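Local coordinates for odorant binding protein 4 (Chrysopa pallens, PDB 6JPM) that probably binds odorant molecules, as a secreted member of the PBP/GOBP family of insect odorant-binding proteins, at residues A[13-18]-A[24-29]. Numbering follows the deposited sequence.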
ATOM      1  N   LEU A  13       1.833 -12.525  -4.294  1.00 25.63           N
ATOM      2  CA  LEU A  13       0.926 -12.791  -5.402  1.00 24.43           C
ATOM      3  C   LEU A  13       0.381 -11.496  -6.004  1.00 30.35           C
ATOM      4  O   LEU A  13       0.187 -11.401  -7.223  1.00 27.89           O
ATOM      5  CB  LEU A  13      -0.198 -13.693  -4.899  1.00 29.50           C
ATOM      6  CG  LEU A  13      -1.240 -14.200  -5.883  1.00 40.63           C
ATOM      7  CD1 LEU A  13      -0.554 -14.870  -7.067  1.00 41.34           C
ATOM      8  CD2 LEU A  13      -2.125 -15.183  -5.133  1.00 38.18           C
ATOM      9  N   MET A  14       0.105 -10.491  -5.165  1.00 27.10           N
ATOM     10  CA  MET A  14      -0.324  -9.200  -5.693  1.00 23.50           C
ATOM     11  C   MET A  14       0.780  -8.552  -6.514  1.00 17.61           C
ATOM     12  O   MET A  14       0.518  -7.933  -7.553  1.00 21.57           O
ATOM     13  CB  MET A  14      -0.740  -8.275  -4.549  1.00 21.22           C
ATOM     14  CG  MET A  14      -1.991  -8.723  -3.828  1.00 28.20           C
ATOM     15  SD  MET A  14      -2.583  -7.476  -2.661  1.00 31.40           S
ATOM     16  CE  MET A  14      -4.135  -8.217  -2.169  1.00 36.07           C
ATOM     17  N   ARG A  15       2.025  -8.665  -6.058  1.00 20.14           N
ATOM     18  CA  ARG A  15       3.122  -8.090  -6.823  1.00 20.82           C
ATOM     19  C   ARG A  15       3.242  -8.763  -8.182  1.00 23.16           C
ATOM     20  O   ARG A  15       3.402  -8.084  -9.200  1.00 23.59           O
ATOM     21  CB  ARG A  15       4.431  -8.198  -6.048  1.00 25.09           C
ATOM     22  CG  ARG A  15       5.588  -7.512  -6.768  1.00 25.23           C
ATOM     23  CD  ARG A  15       6.830  -8.250  -6.540  1.00 34.70           C
ATOM     24  NE  ARG A  15       7.900  -7.870  -7.448  1.00 35.78           N
ATOM     25  CZ  ARG A  15       9.029  -7.327  -7.029  1.00 32.66           C
ATOM     26  NH1 ARG A  15       9.186  -7.103  -5.740  1.00 22.64           N
ATOM     27  NH2 ARG A  15       9.998  -7.012  -7.884  1.00 29.52           N
ATOM     28  N   LYS A  16       3.154 -10.096  -8.210  1.00 22.53           N
ATOM     29  CA  LYS A  16       3.247 -10.855  -9.456  1.00 24.76           C
ATOM     30  C   LYS A  16       2.188 -10.425 -10.456  1.00 23.69           C
ATOM     31  O   LYS A  16       2.427 -10.449 -11.662  1.00 31.10           O
ATOM     32  CB  LYS A  16       3.092 -12.353  -9.174  1.00 31.58           C
ATOM     33  CG  LYS A  16       4.286 -13.025  -8.553  1.00 36.85           C
ATOM     34  CD  LYS A  16       3.964 -14.502  -8.354  1.00 45.46           C
ATOM     35  CE  LYS A  16       5.128 -15.288  -7.795  1.00 50.04           C
ATOM     36  NZ  LYS A  16       4.660 -16.641  -7.358  1.00 54.88           N
ATOM     37  N   MET A  17       1.017 -10.014  -9.979  1.00 25.58           N
ATOM     38  CA  MET A  17       0.015  -9.516 -10.910  1.00 25.19           C
ATOM     39  C   MET A  17       0.270  -8.059 -11.299  1.00 28.54           C
ATOM     40  O   MET A  17       0.187  -7.707 -12.481  1.00 26.31           O
ATOM     41  CB  MET A  17      -1.369  -9.668 -10.296  1.00 27.90           C
ATOM     42  CG  MET A  17      -2.409  -8.878 -11.054  1.00 46.06           C
ATOM     43  SD  MET A  17      -3.874  -8.652 -10.060  1.00 67.91           S
ATOM     44  CE  MET A  17      -3.193  -7.758  -8.677  1.00 71.55           C
ATOM     45  N   CYS A  18       0.602  -7.202 -10.330  1.00 26.44           N
ATOM     46  CA  CYS A  18       0.642  -5.763 -10.595  1.00 20.34           C
ATOM     47  C   CYS A  18       1.927  -5.294 -11.256  1.00 17.36           C
ATOM     48  O   CYS A  18       1.915  -4.270 -11.949  1.00 21.33           O
ATOM     49  CB  CYS A  18       0.446  -4.983  -9.299  1.00 19.30           C
ATOM     50  SG  CYS A  18      -1.287  -4.997  -8.785  1.00 24.79           S
ATOM     51  N   VAL A  24       6.621  -1.388 -13.607  1.00 18.74           N
ATOM     52  CA  VAL A  24       7.530  -0.889 -12.587  1.00 17.13           C
ATOM     53  C   VAL A  24       8.715  -1.849 -12.509  1.00 17.69           C
ATOM     54  O   VAL A  24       8.562  -3.057 -12.732  1.00 19.93           O
ATOM     55  CB  VAL A  24       6.763  -0.763 -11.258  1.00 20.19           C
ATOM     56  CG1 VAL A  24       6.293  -2.132 -10.758  1.00 15.49           C
ATOM     57  CG2 VAL A  24       7.578  -0.024 -10.218  1.00 16.11           C
ATOM     58  N   THR A  25       9.911  -1.321 -12.240  1.00 20.51           N
ATOM     59  CA  THR A  25      11.082  -2.191 -12.170  1.00 26.16           C
ATOM     60  C   THR A  25      11.282  -2.712 -10.746  1.00 22.44           C
ATOM     61  O   THR A  25      10.765  -2.155  -9.770  1.00 21.38           O
ATOM     62  CB  THR A  25      12.366  -1.470 -12.641  1.00 33.40           C
ATOM     63  OG1 THR A  25      12.750  -0.450 -11.703  1.00 28.24           O
ATOM     64  CG2 THR A  25      12.195  -0.849 -14.049  1.00 25.15           C
ATOM     65  N   ASP A  26      12.072  -3.788 -10.642  1.00 18.49           N
ATOM     66  CA  ASP A  26      12.453  -4.329  -9.333  1.00 22.14           C
ATOM     67  C   ASP A  26      13.137  -3.275  -8.475  1.00 24.29           C
ATOM     68  O   ASP A  26      12.873  -3.179  -7.272  1.00 23.98           O
ATOM     69  CB  ASP A  26      13.402  -5.523  -9.505  1.00 26.94           C
ATOM     70  CG  ASP A  26      12.696  -6.793  -9.943  1.00 32.15           C
ATOM     71  OD1 ASP A  26      11.449  -6.788 -10.134  1.00 26.76           O
ATOM     72  OD2 ASP A  26      13.403  -7.811 -10.094  1.00 26.91           O
ATOM     73  N   GLU A  27      14.052  -2.500  -9.064  1.00 26.04           N
ATOM     74  CA  GLU A  27      14.742  -1.479  -8.277  1.00 26.18           C
ATOM     75  C   GLU A  27      13.789  -0.386  -7.808  1.00 20.11           C
ATOM     76  O   GLU A  27      13.942   0.130  -6.695  1.00 23.78           O
ATOM     77  CB  GLU A  27      15.886  -0.856  -9.069  1.00 28.52           C
ATOM     78  CG  GLU A  27      16.653   0.167  -8.237  1.00 39.39           C
ATOM     79  CD  GLU A  27      17.982   0.571  -8.850  1.00 52.39           C
ATOM     80  OE1 GLU A  27      18.102   0.539 -10.093  1.00 56.84           O
ATOM     81  OE2 GLU A  27      18.907   0.921  -8.084  1.00 55.49           O
ATOM     82  N   GLN A  28      12.818  -0.002  -8.641  1.00 20.26           N
ATOM     83  CA  GLN A  28      11.831   0.991  -8.205  1.00 23.94           C
ATOM     84  C   GLN A  28      11.058   0.502  -6.989  1.00 26.19           C
ATOM     85  O   GLN A  28      10.857   1.250  -6.032  1.00 18.38           O
ATOM     86  CB  GLN A  28      10.857   1.320  -9.339  1.00 22.30           C
ATOM     87  CG  GLN A  28      11.405   2.301 -10.361  1.00 19.10           C
ATOM     88  CD  GLN A  28      10.417   2.567 -11.457  1.00 27.47           C
ATOM     89  OE1 GLN A  28       9.894   1.632 -12.074  1.00 22.78           O
ATOM     90  NE2 GLN A  28      10.120   3.854 -11.695  1.00 26.58           N
ATOM     91  N   ILE A  29      10.629  -0.761  -7.006  1.00 24.56           N
ATOM     92  CA  ILE A  29       9.925  -1.334  -5.859  1.00 24.33           C
ATOM     93  C   ILE A  29      10.836  -1.402  -4.648  1.00 21.81           C
ATOM     94  O   ILE A  29      10.416  -1.084  -3.526  1.00 21.11           O
ATOM     95  CB  ILE A  29       9.360  -2.724  -6.203  1.00 23.60           C
ATOM     96  CG1 ILE A  29       8.228  -2.597  -7.232  1.00 18.89           C
ATOM     97  CG2 ILE A  29       8.879  -3.418  -4.929  1.00 23.95           C
ATOM     98  CD1 ILE A  29       7.781  -3.951  -7.813  1.00 17.27           C
TER
HETATM   99  O   HOH W   1      12.172  -6.109  -6.532  1.00 28.53           O
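A salt bridge between R15 and D26 ties helix 4-22 to the first turn of helix 26-32 in this mainly helical, disulfide-braced odorant-binding fold. NH2 of R15 lies 2.7 Å from OD1 of D26, but the N-H...O angle of 118° marks the hydrogen bond within the bridge as weak. The carboxylate sits at the edge of the guanidinium with its own plane turned 74° away, so the two groups do not form a flat, two-pronged pair. With CG anti to the backbone N (chi1 -176°) and a bend at chi2, R15 reaches across to the other segment; within 13-18 and 24-29 the nearest CA atoms are those of R15 and I29, 9.6 Å apart. Over one guanidinium face lies the CD1 methyl of I29, 3.7 Å from CZ of R15. A water accepts from R15 NH2 at 2.7 Å and donates to the backbone O of D26, adding a second link. At the start of helix 26-32, T25 (the N-cap) and Q28 form a capping box: Q28 N donates to T25 OG1, while T25 N reaches a lone pair of Q28 OE1 at 3.0 Å. The Q19 amide hydrogen-bonds to both partners, OE1 to R15 NE and NE2 to D26 OD1. A leucine in place of R15 would probably leave the D26 carboxylate without its cationic mate and break the water link. Salt bridge, I29 methyl and Q19 bond together are likely to restrain the guanidinium, despite the poorly aligned bond to D26.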